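Local coordinates for pectate lyase 47 (Bacillus sp. TS-47, PDB 1VBL), which cleaves pectate, the polygalacturonate backbone of pectin, by an eliminative mechanism, as a thermostable, calcium-binding secreted lyase of polysaccharide lyase family 1, at residues A[235-240]-A[267-272]; A[310-315]-A[343-348]. All coordinates share one frame; numbering follows the deposited sequence.

Contact 1 and contact 2 illustrate how a parallel beta-helix, the fold of this lyase family, joins neighbouring coils both through its turns and loops and along a strand pair. Contact 1 closes before contact 2 opens and joins adjacent parallel strands 239-251 and 272-280 at their start. Contact 2 lies in a separate parallel set, 253-257 to 342-345, and joins strand 342-345 to the loop entering strand 315-318. Their centres lie 20 Å apart and their nearest atoms about 11 Å, without touching, yet both link coils of the one beta-helix. Contact 1 is on the calcium side, the ion about 5 Å from the side chain of Lys235, against about 13 Å for Tyr313.

Contact 1. Residues A[235-240]-A[267-272]; sequences KNSSDF and SGHLRV
At the turn between strands 232-235 and 239-251, the carboxylate of Asp239 is gripped by Arg271 and His269 of the loop that leads into strand 272-280. Arg271 comes side-on: NE bonds to Asp239 OD1 at 3.1 Å, while NH2 forms the short arm of the salt bridge, 2.7 Å from Asp239 OD2. Both nitrogens use the syn side of the carboxylate, whose plane is only 20° from that of the guanidinium. The arginine chain bends at chi3 (-76°), which turns NE back toward the acid. His269 approaches quite differently. Its ND1 donates almost straight to Asp239 OD2, at 2.9 Å, with the acceptor near the imidazole plane, yet ND1 stands above the carboxylate plane, the two planes being 84° apart. The backbone N of Arg271 adds a further bond to Asp239 OD1 (3.0 Å), so each oxygen takes two good donors, an arrangement likely to stabilise the charged carboxylate.

Strands 239-251 and 272-280 are parallel neighbours in the beta-helix, and just ahead of them Leu270 N donates to Ser238 O at 2.9 Å. The CD2 methyl of Leu270 lies 3.6 Å from the same carbonyl oxygen, and its side chain continues onto Ile234 and Ile257. Phe240 runs beside Arg271, pointing the same way. Its CZ lies over one face of the guanidinium, toward the rim, and Gly268 O sits over the opposite face, so the flat cation is sandwiched while its edge serves Asp239. Trp14 makes a cation-pi contact with Arg271, and Tyr17 stacks on Phe240. Earlier in the turn, Ser237 CB reaches His269 CD2 at 4.1 Å, while Ser237 OG bonds to Arg263.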
loop_
_atom_site.group_PDB
_atom_site.type_symbol
_atom_site.label_atom_id
_atom_site.label_comp_id
_atom_site.label_asym_id
_atom_site.label_seq_id
_atom_site.Cartn_x
_atom_site.Cartn_y
_atom_site.Cartn_z
ATOM N N LYS A 235 4.722 8.206 -1.205
ATOM C CA LYS A 235 5.174 9.141 -2.230
ATOM C C LYS A 235 5.455 10.549 -1.726
ATOM O O LYS A 235 5.332 10.849 -0.536
ATOM C CB LYS A 235 4.129 9.222 -3.346
ATOM C CG LYS A 235 2.792 9.793 -2.891
ATOM C CD LYS A 235 1.781 9.849 -4.034
ATOM C CE LYS A 235 0.466 10.470 -3.578
ATOM N NZ LYS A 235 -0.550 10.528 -4.669
ATOM N N ASN A 236 5.832 11.406 -2.667
ATOM C CA ASN A 236 6.122 12.808 -2.406
ATOM C C ASN A 236 7.038 13.089 -1.228
ATOM O O ASN A 236 6.632 13.685 -0.226
ATOM C CB ASN A 236 4.816 13.589 -2.248
ATOM C CG ASN A 236 3.983 13.581 -3.515
ATOM O OD1 ASN A 236 4.515 13.430 -4.613
ATOM N ND2 ASN A 236 2.675 13.759 -3.372
ATOM N N SER A 237 8.283 12.646 -1.367
ATOM C CA SER A 237 9.315 12.863 -0.370
ATOM C C SER A 237 9.083 12.274 1.014
ATOM O O SER A 237 9.674 12.738 1.982
ATOM C CB SER A 237 9.598 14.362 -0.245
ATOM O OG SER A 237 9.866 14.917 -1.520
ATOM N N SER A 238 8.223 11.267 1.121
ATOM C CA SER A 238 8.012 10.626 2.415
ATOM C C SER A 238 9.368 10.013 2.747
ATOM O O SER A 238 10.179 9.783 1.850
ATOM C CB SER A 238 6.938 9.541 2.318
ATOM O OG SER A 238 5.668 10.128 2.094
ATOM N N ASP A 239 9.629 9.737 4.016
ATOM C CA ASP A 239 10.941 9.211 4.369
ATOM C C ASP A 239 10.906 8.497 5.713
ATOM O O ASP A 239 10.041 8.769 6.541
ATOM C CB ASP A 239 11.921 10.391 4.442
ATOM C CG ASP A 239 13.328 10.034 4.004
ATOM O OD1 ASP A 239 13.569 8.887 3.582
ATOM O OD2 ASP A 239 14.201 10.926 4.076
ATOM N N PHE A 240 11.856 7.589 5.921
ATOM C CA PHE A 240 11.974 6.857 7.181
ATOM C C PHE A 240 10.694 6.120 7.552
ATOM O O PHE A 240 9.979 6.496 8.486
ATOM C CB PHE A 240 12.378 7.841 8.280
ATOM C CG PHE A 240 13.605 8.638 7.937
ATOM C CD1 PHE A 240 13.597 10.029 8.007
ATOM C CD2 PHE A 240 14.762 7.997 7.509
ATOM C CE1 PHE A 240 14.724 10.770 7.647
ATOM C CE2 PHE A 240 15.895 8.729 7.146
ATOM C CZ PHE A 240 15.874 10.116 7.216
ATOM N N SER A 267 14.493 12.353 -4.685
ATOM C CA SER A 267 15.882 11.927 -4.563
ATOM C C SER A 267 16.386 12.170 -3.144
ATOM O O SER A 267 16.190 13.246 -2.583
ATOM C CB SER A 267 16.759 12.686 -5.561
ATOM O OG SER A 267 18.088 12.198 -5.524
ATOM N N GLY A 268 17.032 11.162 -2.565
ATOM C CA GLY A 268 17.542 11.294 -1.214
ATOM C C GLY A 268 16.506 10.962 -0.154
ATOM O O GLY A 268 16.779 11.044 1.042
ATOM N N HIS A 269 15.309 10.585 -0.589
ATOM C CA HIS A 269 14.238 10.237 0.341
ATOM C C HIS A 269 13.687 8.854 0.031
ATOM O O HIS A 269 14.376 8.022 -0.552
ATOM C CB HIS A 269 13.116 11.270 0.258
ATOM C CG HIS A 269 13.539 12.643 0.669
ATOM N ND1 HIS A 269 13.885 12.957 1.966
ATOM C CD2 HIS A 269 13.702 13.778 -0.050
ATOM C CE1 HIS A 269 14.242 14.227 2.028
ATOM N NE2 HIS A 269 14.139 14.747 0.819
ATOM N N LEU A 270 12.439 8.618 0.422
ATOM C CA LEU A 270 11.789 7.336 0.187
ATOM C C LEU A 270 12.590 6.168 0.760
ATOM O O LEU A 270 12.646 5.088 0.175
ATOM C CB LEU A 270 11.552 7.137 -1.311
ATOM C CG LEU A 270 10.620 8.185 -1.937
ATOM C CD1 LEU A 270 10.478 7.929 -3.431
ATOM C CD2 LEU A 270 9.260 8.135 -1.256
ATOM N N ARG A 271 13.210 6.397 1.912
ATOM C CA ARG A 271 13.974 5.354 2.582
ATOM C C ARG A 271 12.970 4.523 3.372
ATOM O O ARG A 271 12.421 4.967 4.379
ATOM C CB ARG A 271 15.036 5.985 3.483
ATOM C CG ARG A 271 16.217 6.508 2.669
ATOM C CD ARG A 271 17.194 7.345 3.479
ATOM N NE ARG A 271 16.680 8.684 3.754
ATOM C CZ ARG A 271 17.441 9.709 4.122
ATOM N NH1 ARG A 271 18.751 9.544 4.250
ATOM N NH2 ARG A 271 16.896 10.893 4.372
ATOM N N VAL A 272 12.726 3.312 2.884
ATOM C CA VAL A 272 11.749 2.420 3.485
ATOM C C VAL A 272 12.312 1.025 3.719
ATOM O O VAL A 272 13.147 0.544 2.957
ATOM C CB VAL A 272 10.508 2.276 2.553
ATOM C CG1 VAL A 272 9.417 1.457 3.240
ATOM C CG2 VAL A 272 9.984 3.651 2.155
#

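Contact 2. Residues A[310-315]-A[343-348]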
loop_
_atom_site.group_PDB
_atom_site.type_symbol
_atom_site.label_atom_id
_atom_site.label_comp_id
_atom_site.label_asym_id
_atom_site.label_seq_id
_atom_site.Cartn_x
_atom_site.Cartn_y
_atom_site.Cartn_z
ATOM N N ASP A 310 -4.097 -12.288 -10.876
ATOM C CA ASP A 310 -2.968 -12.836 -11.609
ATOM C C ASP A 310 -1.702 -12.245 -11.010
ATOM O O ASP A 310 -1.765 -11.294 -10.233
ATOM C CB ASP A 310 -3.060 -12.461 -13.089
ATOM C CG ASP A 310 -4.251 -13.101 -13.780
ATOM O OD1 ASP A 310 -4.360 -14.343 -13.736
ATOM O OD2 ASP A 310 -5.073 -12.365 -14.365
ATOM N N PHE A 311 -0.558 -12.822 -11.352
ATOM C CA PHE A 311 0.711 -12.313 -10.858
ATOM C C PHE A 311 1.454 -11.707 -12.033
ATOM O O PHE A 311 1.549 -12.324 -13.095
ATOM C CB PHE A 311 1.555 -13.431 -10.242
ATOM C CG PHE A 311 2.978 -13.025 -9.961
ATOM C CD1 PHE A 311 4.003 -13.363 -10.844
ATOM C CD2 PHE A 311 3.288 -12.283 -8.830
ATOM C CE1 PHE A 311 5.317 -12.964 -10.600
ATOM C CE2 PHE A 311 4.604 -11.876 -8.576
ATOM C CZ PHE A 311 5.617 -12.219 -9.462
ATOM N N GLN A 312 1.975 -10.499 -11.850
ATOM C CA GLN A 312 2.711 -9.832 -12.916
ATOM C C GLN A 312 4.192 -9.755 -12.556
ATOM O O GLN A 312 5.048 -10.205 -13.316
ATOM C CB GLN A 312 2.161 -8.419 -13.147
ATOM C CG GLN A 312 2.770 -7.723 -14.361
ATOM C CD GLN A 312 2.328 -6.276 -14.500
ATOM O OE1 GLN A 312 1.141 -5.965 -14.388
ATOM N NE2 GLN A 312 3.282 -5.385 -14.754
ATOM N N TYR A 313 4.488 -9.177 -11.394
ATOM C CA TYR A 313 5.868 -9.053 -10.930
ATOM C C TYR A 313 5.865 -8.694 -9.448
ATOM O O TYR A 313 4.843 -8.260 -8.908
ATOM C CB TYR A 313 6.607 -7.976 -11.737
ATOM C CG TYR A 313 6.266 -6.552 -11.358
ATOM C CD1 TYR A 313 6.945 -5.905 -10.326
ATOM C CD2 TYR A 313 5.262 -5.849 -12.029
ATOM C CE1 TYR A 313 6.638 -4.595 -9.968
ATOM C CE2 TYR A 313 4.944 -4.532 -11.676
ATOM C CZ TYR A 313 5.639 -3.915 -10.647
ATOM O OH TYR A 313 5.350 -2.619 -10.297
ATOM N N ALA A 314 7.004 -8.876 -8.787
ATOM C CA ALA A 314 7.097 -8.564 -7.369
ATOM C C ALA A 314 7.901 -7.292 -7.128
ATOM O O ALA A 314 7.366 -6.295 -6.646
ATOM C CB ALA A 314 7.732 -9.733 -6.616
ATOM N N TRP A 315 9.183 -7.324 -7.479
ATOM C CA TRP A 315 10.053 -6.173 -7.270
ATOM C C TRP A 315 10.193 -5.270 -8.492
ATOM O O TRP A 315 10.750 -5.667 -9.519
ATOM C CB TRP A 315 11.434 -6.642 -6.816
ATOM C CG TRP A 315 11.406 -7.417 -5.529
ATOM C CD1 TRP A 315 10.463 -7.338 -4.541
ATOM C CD2 TRP A 315 12.389 -8.353 -5.072
ATOM N NE1 TRP A 315 10.801 -8.169 -3.496
ATOM C CE2 TRP A 315 11.978 -8.803 -3.796
ATOM C CE3 TRP A 315 13.579 -8.854 -5.616
ATOM C CZ2 TRP A 315 12.717 -9.731 -3.053
ATOM C CZ3 TRP A 315 14.314 -9.778 -4.878
ATOM C CH2 TRP A 315 13.878 -10.206 -3.608
ATOM N N LYS A 343 11.032 -6.602 -12.348
ATOM C CA LYS A 343 10.669 -5.865 -13.549
ATOM C C LYS A 343 11.361 -4.518 -13.423
ATOM O O LYS A 343 11.372 -3.924 -12.347
ATOM C CB LYS A 343 9.149 -5.702 -13.632
ATOM C CG LYS A 343 8.633 -5.347 -15.016
ATOM C CD LYS A 343 7.143 -5.643 -15.130
ATOM C CE LYS A 343 6.623 -5.397 -16.540
ATOM N NZ LYS A 343 5.178 -5.738 -16.661
ATOM N N VAL A 344 11.956 -4.042 -14.510
ATOM C CA VAL A 344 12.667 -2.771 -14.467
ATOM C C VAL A 344 12.000 -1.680 -15.296
ATOM O O VAL A 344 11.610 -1.906 -16.441
ATOM C CB VAL A 344 14.126 -2.940 -14.952
ATOM C CG1 VAL A 344 14.871 -1.613 -14.844
ATOM C CG2 VAL A 344 14.826 -4.013 -14.126
ATOM N N TRP A 345 11.868 -0.499 -14.700
ATOM C CA TRP A 345 11.266 0.645 -15.374
ATOM C C TRP A 345 12.253 1.813 -15.324
ATOM O O TRP A 345 12.167 2.674 -14.448
ATOM C CB TRP A 345 9.961 1.060 -14.686
ATOM C CG TRP A 345 9.027 -0.072 -14.352
ATOM C CD1 TRP A 345 8.989 -0.791 -13.190
ATOM C CD2 TRP A 345 7.986 -0.598 -15.183
ATOM N NE1 TRP A 345 7.986 -1.730 -13.245
ATOM C CE2 TRP A 345 7.356 -1.634 -14.456
ATOM C CE3 TRP A 345 7.524 -0.296 -16.470
ATOM C CZ2 TRP A 345 6.286 -2.369 -14.976
ATOM C CZ3 TRP A 345 6.460 -1.027 -16.987
ATOM C CH2 TRP A 345 5.853 -2.053 -16.239
ATOM N N SER A 346 13.195 1.832 -16.260
ATOM C CA SER A 346 14.195 2.894 -16.314
ATOM C C SER A 346 14.890 2.901 -17.669
ATOM O O SER A 346 14.695 1.997 -18.475
ATOM C CB SER A 346 15.241 2.688 -15.216
ATOM O OG SER A 346 16.243 3.690 -15.268
ATOM N N LYS A 347 15.697 3.928 -17.912
ATOM C CA LYS A 347 16.441 4.036 -19.161
ATOM C C LYS A 347 17.922 3.817 -18.892
ATOM O O LYS A 347 18.729 3.757 -19.817
ATOM C CB LYS A 347 16.228 5.412 -19.793
ATOM C CG LYS A 347 14.794 5.666 -20.221
ATOM C CD LYS A 347 14.631 7.041 -20.841
ATOM C CE LYS A 347 13.200 7.251 -21.314
ATOM N NZ LYS A 347 13.020 8.582 -21.956
ATOM N N ASN A 348 18.277 3.688 -17.619
ATOM C CA ASN A 348 19.670 3.480 -17.248
ATOM C C ASN A 348 19.883 2.147 -16.558
ATOM O O ASN A 348 18.929 1.496 -16.128
ATOM C CB ASN A 348 20.144 4.586 -16.306
ATOM C CG ASN A 348 20.085 5.954 -16.940
ATOM O OD1 ASN A 348 20.713 6.202 -17.967
ATOM N ND2 ASN A 348 19.328 6.855 -16.329
#
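Tyr313 holds CG between its backbone N and carbonyl carbon (chi1 76°), the crowded position, whereas Lys343 has CG anti to its backbone N (chi1 -162°) and an extended chain beyond it; the two side chains meet crossing at about a right angle. Against Tyr313 it is the methylenes of the lysine that touch. Lys343 CB sits over the face of the phenol ring in a CH-pi contact, 4.2 Å from the ring centroid, and farther out Lys343 CD comes to 3.6 Å from Tyr313 CD2. Trp345, two residues on, turns an edge toward the face of Tyr313. The pair is an offset edge-to-face stack, with the phenol centroid 5.8 Å from that of the five-membered indole ring and planes inclined at 62°. Trp345 CZ2 lies 4.2 Å from Tyr313 CE2. Lys343 CG lies above one face of the indole, toward its rim, so the lysine chain touches both aromatic rings. Trp345 NE1 is buried by the contact without a hydrogen-bonding partner in the model, with Tyr313 OH 4.1 Å away. An alanine at Tyr313 would probably open a gap beside Lys343 and leave the indole edge of Trp345 without the ring face that it meets.

The backbones are also joined directly, Lys343 N donating to Trp315 O at 3.0 Å, and Lys343 bonds to Val317 as well. Strands 315-318 and 342-345, the latter outermost in its sheet, are thus neighbouring parallel strands on successive coils of the beta-helix. Around them, Tyr313 touches Gln284 of strand 282-284, Arg288 of strand 288-289 makes a cation-pi contact with Trp345, and Trp315 packs on strands 322-332 and 351-361.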